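Local atomic coordinates of C-1-tetrahydrofolate synthase, cytoplasmic, putative (Trypanosoma brucei, PDB entry 4CJX), a protein that probably interconverts one-carbon derivatives of tetrahydrofolate, acting as an NADP-dependent methylenetetrahydrofolate dehydrogenase and a methenyltetrahydrofolate cyclohydrolase. Residues Lys68-Tyr73 with Val119-Leu124; Gly241-Glu246 with Gly275-Asp280; Gly251-Asp256 with Ala286-Pro291. One frame throughout, in Å; residues are numbered along the deposited sequence.

Interaction 1 of 3, residues Lys68-Tyr73 with Val119-Leu124. With 9L9 ((2S)-2-[[4-[[2,4-bis(azanyl)-6-oxidanylidene-1H-pyrimidin-5-yl]carbamoylamino]phenyl]carbonylamino]pentanedioic acid), chain G.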
# COMPACT_ATOMS: atom_id res chain seq x y z
N LYS B 68 -21.82 -18.41 -10.39
CA LYS B 68 -22.36 -19.21 -9.28
C LYS B 68 -21.62 -19.02 -7.97
O LYS B 68 -22.24 -19.03 -6.90
CB LYS B 68 -22.43 -20.71 -9.63
CG LYS B 68 -23.59 -21.09 -10.52
CD LYS B 68 -24.59 -22.02 -9.84
N ASP B 69 -20.31 -18.86 -8.02
CA ASP B 69 -19.56 -18.59 -6.80
C ASP B 69 -19.93 -17.21 -6.22
O ASP B 69 -20.19 -17.09 -5.03
CB ASP B 69 -18.05 -18.76 -7.02
CG ASP B 69 -17.46 -17.75 -8.00
OD1 ASP B 69 -18.18 -17.27 -8.89
OD2 ASP B 69 -16.25 -17.44 -7.86
N SER B 70 -20.01 -16.18 -7.05
CA SER B 70 -20.46 -14.86 -6.58
C SER B 70 -21.88 -14.94 -5.97
O SER B 70 -22.14 -14.39 -4.89
CB SER B 70 -20.43 -13.85 -7.71
OG SER B 70 -19.11 -13.49 -8.07
N GLN B 71 -22.78 -15.64 -6.66
CA GLN B 71 -24.13 -15.83 -6.13
C GLN B 71 -24.12 -16.44 -4.74
O GLN B 71 -24.84 -15.97 -3.84
CB GLN B 71 -24.97 -16.71 -7.06
CG GLN B 71 -25.42 -15.97 -8.30
CD GLN B 71 -26.40 -16.79 -9.11
OE1 GLN B 71 -26.59 -17.97 -8.86
NE2 GLN B 71 -27.04 -16.15 -10.08
N THR B 72 -23.31 -17.49 -4.57
CA THR B 72 -23.17 -18.12 -3.27
C THR B 72 -22.69 -17.14 -2.21
O THR B 72 -23.25 -17.12 -1.12
CB THR B 72 -22.18 -19.28 -3.31
OG1 THR B 72 -22.64 -20.24 -4.25
CG2 THR B 72 -22.05 -19.94 -1.95
N TYR B 73 -21.66 -16.35 -2.51
CA TYR B 73 -21.08 -15.50 -1.47
C TYR B 73 -22.03 -14.38 -1.07
O TYR B 73 -22.18 -14.06 0.09
CB TYR B 73 -19.70 -14.96 -1.90
CG TYR B 73 -18.71 -16.02 -2.35
CD1 TYR B 73 -18.72 -17.30 -1.80
CD2 TYR B 73 -17.75 -15.74 -3.34
CE1 TYR B 73 -17.80 -18.27 -2.22
CE2 TYR B 73 -16.83 -16.70 -3.76
CZ TYR B 73 -16.87 -17.96 -3.19
OH TYR B 73 -16.00 -18.97 -3.61
N VAL B 119 -21.81 -3.00 -0.65
CA VAL B 119 -20.89 -4.00 -1.15
C VAL B 119 -21.17 -4.23 -2.63
O VAL B 119 -22.28 -4.61 -3.03
CB VAL B 119 -21.05 -5.33 -0.36
CG1 VAL B 119 -20.33 -6.49 -1.06
CG2 VAL B 119 -20.54 -5.20 1.07
N VAL B 120 -20.16 -4.01 -3.47
CA VAL B 120 -20.28 -4.28 -4.90
C VAL B 120 -19.48 -5.57 -5.14
O VAL B 120 -18.26 -5.54 -5.15
CB VAL B 120 -19.75 -3.11 -5.77
CG1 VAL B 120 -19.75 -3.48 -7.25
CG2 VAL B 120 -20.56 -1.83 -5.52
N GLN B 121 -20.17 -6.69 -5.30
CA GLN B 121 -19.51 -7.99 -5.42
C GLN B 121 -18.63 -8.07 -6.68
O GLN B 121 -19.06 -7.78 -7.78
CB GLN B 121 -20.55 -9.13 -5.37
CG GLN B 121 -19.96 -10.53 -5.21
CD GLN B 121 -19.37 -10.82 -3.84
OE1 GLN B 121 -19.74 -10.22 -2.83
NE2 GLN B 121 -18.47 -11.79 -3.80
N LEU B 122 -17.36 -8.40 -6.47
CA LEU B 122 -16.40 -8.55 -7.54
C LEU B 122 -16.23 -10.05 -7.83
O LEU B 122 -16.39 -10.88 -6.92
CB LEU B 122 -15.05 -7.94 -7.13
CG LEU B 122 -15.02 -6.53 -6.52
CD1 LEU B 122 -13.60 -6.14 -6.12
CD2 LEU B 122 -15.59 -5.53 -7.50
N PRO B 123 -15.83 -10.41 -9.06
CA PRO B 123 -15.47 -9.49 -10.14
C PRO B 123 -16.70 -8.88 -10.81
O PRO B 123 -17.76 -9.50 -10.83
CB PRO B 123 -14.70 -10.40 -11.12
CG PRO B 123 -15.22 -11.78 -10.85
CD PRO B 123 -15.51 -11.82 -9.38
N LEU B 124 -16.54 -7.65 -11.29
CA LEU B 124 -17.52 -7.03 -12.17
C LEU B 124 -17.35 -7.56 -13.60
O LEU B 124 -16.31 -8.10 -13.94
CB LEU B 124 -17.38 -5.52 -12.13
CG LEU B 124 -17.89 -4.87 -10.84
CD1 LEU B 124 -17.44 -3.42 -10.76
CD2 LEU B 124 -19.42 -4.97 -10.73
N2A 9L9 G . -16.88 -6.66 -3.07
N1 9L9 G . -16.06 -8.88 -3.57
C2 9L9 G . -16.33 -7.95 -2.63
N3 9L9 G . -16.09 -8.17 -1.27
C4 9L9 G . -15.56 -9.44 -1.01
O4A 9L9 G . -15.35 -9.61 0.18
N5A 9L9 G . -14.90 -11.70 -1.62
C5 9L9 G . -15.26 -10.42 -1.97
C6 9L9 G . -15.55 -10.09 -3.26
N7 9L9 G . -15.28 -11.05 -4.33
O8A 9L9 G . -16.85 -12.23 -0.55
N9 9L9 G . -15.23 -13.78 -0.76
C1B 9L9 G . -15.81 -14.82 -0.09
C2B 9L9 G . -15.20 -16.08 -0.19
C3B 9L9 G . -15.72 -17.21 0.44
C4B 9L9 G . -16.89 -17.12 1.21
C5B 9L9 G . -17.47 -15.85 1.36
C6B 9L9 G . -16.96 -14.72 0.72
C7B 9L9 G . -17.41 -18.34 1.95
O7B 9L9 G . -18.00 -18.15 2.98
CAW 9L9 G . -15.75 -12.55 -0.98
N 9L9 G . -17.14 -19.61 1.54
CA 9L9 G . -17.51 -20.81 2.27
C 9L9 G . -16.27 -21.36 2.94
OXT 9L9 G . -15.18 -21.03 2.44
CB 9L9 G . -18.01 -21.94 1.40
CG 9L9 G . -18.66 -21.44 0.13
CD 9L9 G . -19.46 -22.55 -0.47
OE1 9L9 G . -20.34 -23.06 0.22
OE2 9L9 G . -19.21 -22.91 -1.63
O 9L9 G . -16.34 -22.12 3.93
O HOH W 1 -17.41 -13.29 -6.27
O HOH W 2 -19.38 -11.51 -9.84
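The ring of Tyr73 has the amide of Gln121 at its edge, with NE2 near the ring plane and the two planes 56° apart. One ring face carries the phenyl ring of the inhibitor 9L9, whose C2B stands 3.8 Å above the plane over the centre; Asp69 O lies on the opposite face, toward the rim. A flat aromatic residue suits this slot. Gln121 reaches Tyr73 through a bend at chi2 (71°), which brings NE2 to 3.9 Å from Tyr73 CB, while its OE1 is taken by Lys77. The small Ser70 meets the loop mainly through water: one molecule bonds Ser70 OG (2.5 Å), accepts from Gln121 NE2 and donates to Leu122 O (2.7 Å), and another links Ser70 OG (2.7 Å) to Pro123 O. The hydrogen bonds from 120-122 to the pyrimidine use backbone atoms: Val120 O accepts from N2A (2.7 Å), Leu122 N donates to N1 (171°), and Leu122 O accepts from N7; Lys77 and Asp144 bond the inhibitor too. The inhibitor pocket, probably that of the folate substrate, lies where the start of helix 68-83 faces the segment that follows on from strand 117-120, beside strand 58-64, with Leu273 of strand 271-274 against Tyr73.

Interaction 2 of 3, residues Gly241-Glu246 with Gly275-Asp280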
# COMPACT_ATOMS: atom_id res chain seq x y z
N GLY B 241 -3.30 -25.87 -5.20
CA GLY B 241 -2.07 -26.65 -5.10
C GLY B 241 -0.80 -25.86 -5.33
O GLY B 241 0.25 -26.44 -5.58
N LEU B 242 -0.88 -24.54 -5.25
CA LEU B 242 0.28 -23.72 -5.48
C LEU B 242 1.32 -23.94 -4.38
O LEU B 242 2.49 -24.10 -4.67
CB LEU B 242 -0.09 -22.23 -5.53
CG LEU B 242 1.09 -21.25 -5.56
CD1 LEU B 242 1.84 -21.44 -6.87
CD2 LEU B 242 0.60 -19.81 -5.46
N VAL B 243 0.88 -23.90 -3.13
CA VAL B 243 1.77 -24.06 -1.99
C VAL B 243 1.89 -25.54 -1.63
O VAL B 243 1.01 -26.10 -0.96
CB VAL B 243 1.33 -23.24 -0.76
CG1 VAL B 243 2.30 -23.42 0.41
CG2 VAL B 243 1.22 -21.77 -1.15
N ARG B 244 3.00 -26.14 -2.07
CA ARG B 244 3.35 -27.51 -1.72
C ARG B 244 3.55 -27.69 -0.23
O ARG B 244 4.18 -26.88 0.42
CB ARG B 244 4.63 -27.92 -2.43
CG ARG B 244 4.43 -28.46 -3.83
CD ARG B 244 3.92 -27.41 -4.78
NE ARG B 244 4.29 -27.64 -6.17
CZ ARG B 244 4.02 -26.78 -7.17
NH1 ARG B 244 3.38 -25.62 -6.94
NH2 ARG B 244 4.40 -27.09 -8.42
N GLY B 245 3.01 -28.77 0.32
CA GLY B 245 3.15 -29.05 1.72
C GLY B 245 4.57 -29.16 2.24
O GLY B 245 4.85 -28.76 3.39
N GLU B 246 5.46 -29.68 1.40
CA GLU B 246 6.83 -29.98 1.82
C GLU B 246 7.65 -28.70 1.89
O GLU B 246 8.73 -28.71 2.43
CB GLU B 246 7.50 -30.99 0.87
CG GLU B 246 7.42 -30.64 -0.61
CD GLU B 246 6.18 -31.20 -1.35
OE1 GLU B 246 5.09 -31.45 -0.73
OE2 GLU B 246 6.31 -31.37 -2.60
N GLY B 275 -8.43 -24.66 -2.11
CA GLY B 275 -7.53 -23.67 -1.59
C GLY B 275 -6.22 -23.69 -2.35
O GLY B 275 -5.98 -24.59 -3.18
N ASP B 276 -5.37 -22.71 -2.03
CA ASP B 276 -4.02 -22.63 -2.59
C ASP B 276 -3.04 -23.66 -2.04
O ASP B 276 -2.03 -23.97 -2.67
CB ASP B 276 -3.42 -21.24 -2.32
CG ASP B 276 -4.07 -20.14 -3.14
OD1 ASP B 276 -5.06 -20.36 -3.89
OD2 ASP B 276 -3.56 -19.03 -3.06
N VAL B 277 -3.33 -24.18 -0.84
CA VAL B 277 -2.38 -25.02 -0.12
C VAL B 277 -2.68 -26.52 -0.28
O VAL B 277 -3.84 -26.94 -0.22
CB VAL B 277 -2.40 -24.67 1.39
CG1 VAL B 277 -1.46 -25.57 2.18
CG2 VAL B 277 -2.02 -23.20 1.61
N CYS B 278 -1.63 -27.30 -0.50
CA CYS B 278 -1.71 -28.78 -0.38
C CYS B 278 -1.87 -29.17 1.08
O CYS B 278 -0.90 -29.50 1.77
CB CYS B 278 -0.49 -29.45 -1.02
SG CYS B 278 -0.29 -28.97 -2.75
N PHE B 279 -3.10 -29.14 1.54
CA PHE B 279 -3.44 -29.22 2.96
C PHE B 279 -3.04 -30.55 3.58
O PHE B 279 -2.57 -30.60 4.70
CB PHE B 279 -4.95 -28.99 3.07
CG PHE B 279 -5.53 -29.14 4.45
CD1 PHE B 279 -5.95 -30.38 4.91
CD2 PHE B 279 -5.80 -28.01 5.22
CE1 PHE B 279 -6.55 -30.51 6.15
CE2 PHE B 279 -6.40 -28.12 6.46
CZ PHE B 279 -6.79 -29.37 6.93
N ASP B 280 -3.19 -31.62 2.82
CA ASP B 280 -2.95 -32.95 3.37
C ASP B 280 -1.50 -33.12 3.80
O ASP B 280 -1.23 -33.65 4.83
CB ASP B 280 -3.41 -34.06 2.39
CG ASP B 280 -4.93 -34.09 2.20
OD1 ASP B 280 -5.67 -33.49 3.00
OD2 ASP B 280 -5.43 -34.72 1.24
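Val243 and Val277 form a single backbone bridge: Val243 N donates to Asp276 O (2.9 Å, 165°) and Cys278 N donates to Val243 O (2.9 Å, 171°), two nearly straight bonds that tie one loop to the other. The branched, apolar valine side chains touch beside this bridge in a buried setting, Val243 CB lying 4.1 Å from Val277 CG2. Cys278 makes a second side-chain contact. With SG anti to its carbonyl carbon (chi1 -57°), the sulfur lies over the backbone of the 241-246 loop, 3.6 Å from Val243 O and 3.8 Å from Gly241 CA, while its CB approaches Gly245 N at 3.8 Å. Gly241 suits its positive phi; at Gly245 a side chain would point at Cys278 and run into its carbonyl O. Cys278 is also the centre of an inverse gamma turn and occupies the N-cap position of helix 279-282, so the chain turns sharply here. Arg244 NH1 donates to Leu242 O (2.9 Å), close to the guanidinium plane, which ties the Arg244 side chain to the backbone of its own loop. Asp276 presents its carboxylate to the end of strand 232-235 and the loop after it, where OD2 accepts from Ala237 N, Gly238 N and Ser235 OG, and OD1 from Gln239 N, a dense set of donors that suits an acidic residue. Leu242 packs on Ser216, an NADP-binding residue, so the 241-246 loop borders the cofactor site. The contact joins this loop to the segment running from strand 271-274 into helix 279-282, with Leu242 and Val243 on Leu190 of strand 186-190.

Interaction 3 of 3, residues Gly251-Asp256 with Ala286-Pro291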
# COMPACT_ATOMS: atom_id res chain seq x y z
N GLY B 251 6.31 -26.00 12.08
CA GLY B 251 5.75 -25.09 13.09
C GLY B 251 5.19 -23.78 12.53
O GLY B 251 4.78 -22.91 13.29
N ALA B 252 5.14 -23.65 11.21
CA ALA B 252 4.57 -22.44 10.61
C ALA B 252 3.05 -22.30 10.84
O ALA B 252 2.37 -23.27 11.16
CB ALA B 252 4.88 -22.42 9.11
N ALA B 253 2.52 -21.08 10.67
CA ALA B 253 1.09 -20.87 10.65
C ALA B 253 0.69 -20.55 9.22
O ALA B 253 1.28 -19.69 8.57
CB ALA B 253 0.67 -19.75 11.60
N VAL B 254 -0.27 -21.30 8.69
CA VAL B 254 -0.60 -21.26 7.28
C VAL B 254 -2.08 -20.87 7.16
O VAL B 254 -2.94 -21.57 7.69
CB VAL B 254 -0.36 -22.66 6.68
CG1 VAL B 254 -0.79 -22.74 5.24
CG2 VAL B 254 1.12 -23.03 6.81
N ILE B 255 -2.34 -19.76 6.47
CA ILE B 255 -3.67 -19.22 6.29
C ILE B 255 -3.98 -19.27 4.80
O ILE B 255 -3.36 -18.58 4.00
CB ILE B 255 -3.80 -17.76 6.74
CG1 ILE B 255 -3.19 -17.52 8.11
CG2 ILE B 255 -5.26 -17.34 6.75
CD1 ILE B 255 -3.76 -18.36 9.23
N ASP B 256 -4.95 -20.12 4.46
CA ASP B 256 -5.31 -20.37 3.08
C ASP B 256 -6.53 -19.57 2.64
O ASP B 256 -7.67 -19.94 2.92
CB ASP B 256 -5.55 -21.87 2.88
CG ASP B 256 -5.58 -22.26 1.43
OD1 ASP B 256 -5.58 -21.35 0.57
OD2 ASP B 256 -5.59 -23.49 1.13
N ALA B 286 2.91 -27.85 9.60
CA ALA B 286 2.48 -26.61 10.21
C ALA B 286 2.06 -26.78 11.67
O ALA B 286 1.63 -27.85 12.08
CB ALA B 286 1.30 -26.04 9.44
N ALA B 287 2.19 -25.71 12.44
CA ALA B 287 1.59 -25.69 13.76
C ALA B 287 0.10 -25.38 13.66
O ALA B 287 -0.70 -25.91 14.43
CB ALA B 287 2.29 -24.70 14.69
N TYR B 288 -0.25 -24.50 12.74
CA TYR B 288 -1.64 -24.09 12.50
C TYR B 288 -1.90 -24.00 11.00
O TYR B 288 -1.05 -23.60 10.22
CB TYR B 288 -1.93 -22.71 13.11
CG TYR B 288 -1.75 -22.61 14.59
CD1 TYR B 288 -2.76 -23.00 15.45
CD2 TYR B 288 -0.58 -22.12 15.13
CE1 TYR B 288 -2.60 -22.90 16.82
CE2 TYR B 288 -0.41 -22.03 16.50
CZ TYR B 288 -1.42 -22.40 17.34
OH TYR B 288 -1.25 -22.33 18.70
N ILE B 289 -3.11 -24.35 10.62
CA ILE B 289 -3.52 -24.29 9.23
C ILE B 289 -5.04 -24.06 9.17
O ILE B 289 -5.76 -24.43 10.09
CB ILE B 289 -3.12 -25.57 8.51
CG1 ILE B 289 -3.33 -25.44 7.00
CG2 ILE B 289 -3.92 -26.76 9.04
CD1 ILE B 289 -2.63 -26.53 6.20
N THR B 290 -5.51 -23.41 8.10
CA THR B 290 -6.94 -23.27 7.88
C THR B 290 -7.38 -24.05 6.64
O THR B 290 -6.68 -24.02 5.61
CB THR B 290 -7.38 -21.82 7.70
OG1 THR B 290 -6.79 -21.29 6.51
CG2 THR B 290 -7.01 -20.98 8.90
N PRO B 291 -8.57 -24.70 6.71
CA PRO B 291 -9.08 -25.49 5.64
C PRO B 291 -9.88 -24.63 4.66
O PRO B 291 -10.31 -23.53 4.98
CB PRO B 291 -10.01 -26.46 6.36
CG PRO B 291 -10.62 -25.61 7.44
CD PRO B 291 -9.55 -24.61 7.81
O HOH W 3 -5.91 -25.21 3.04
O HOH W 4 -9.10 -20.98 4.79
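Val254 and Ile289 lie side by side and point the same way, as expected of neighbouring strands in the parallel sheet of a Rossmann-like NAD(P)-binding domain. Val254 CB is 4.1 Å from Ile289 CG1, and Val254 CG2 also meets Ala286 CB at 4.0 Å; beta-branched chains suit this buried layer, where Phe279 and Ala282 of helix 279-282 pack on Ile289. On the other face Ala253 and Tyr288 pair through their CB atoms, 4.2 Å apart; Ala253 CB lies obliquely to the tyrosine ring, and the small residue fits between the strands. Between these rows the backbones are joined by Val254 N donating to Tyr288 O (2.9 Å), while Ala252 O accepts from both Ala287 N (2.8 Å) and Tyr288 N. Further along, Ile255 and Thr290 cross obliquely, CD1 to CG2, with Leu174 of helix 166-178 against Thr290 and Leu175 against Ile255. The Thr290 hydroxyl sits between its own backbone N and carbonyl carbon (chi1 64°), a position that turns OG1 toward the neighbouring strand. There it accepts from Asp256 N (3.0 Å, 167°) and so continues the strand pairing by a side chain. The Asp256 carboxylate takes hydrogen bonds from Asp276 N and Val277 N, and a water donates to its OD2 (2.6 Å) and to Thr290 O (2.9 Å).

Interaction 1 comes first along the chain and closes before the others open, whereas interactions 2 and 3 interleave: 241-246, 251-256, 275-280, 286-291. The first lies in the catalytic domain at the inhibitor site, its centre about 25 Å and 27 Å from those of interactions 2 and 3, without touching them. The latter two share the NAD(P)-binding domain, with centres about 11 Å apart, and do meet, through the Asp256 carboxylate, whose OD2 also packs 3.3 Å from Gly275 CA, and through helix 279-282, which leads on to strand 288-289. The contacts thus lie in two domains, and Tyr73 of interaction 1 reaches the NAD(P)-binding domain at Leu273 and Thr259, beside the inhibitor.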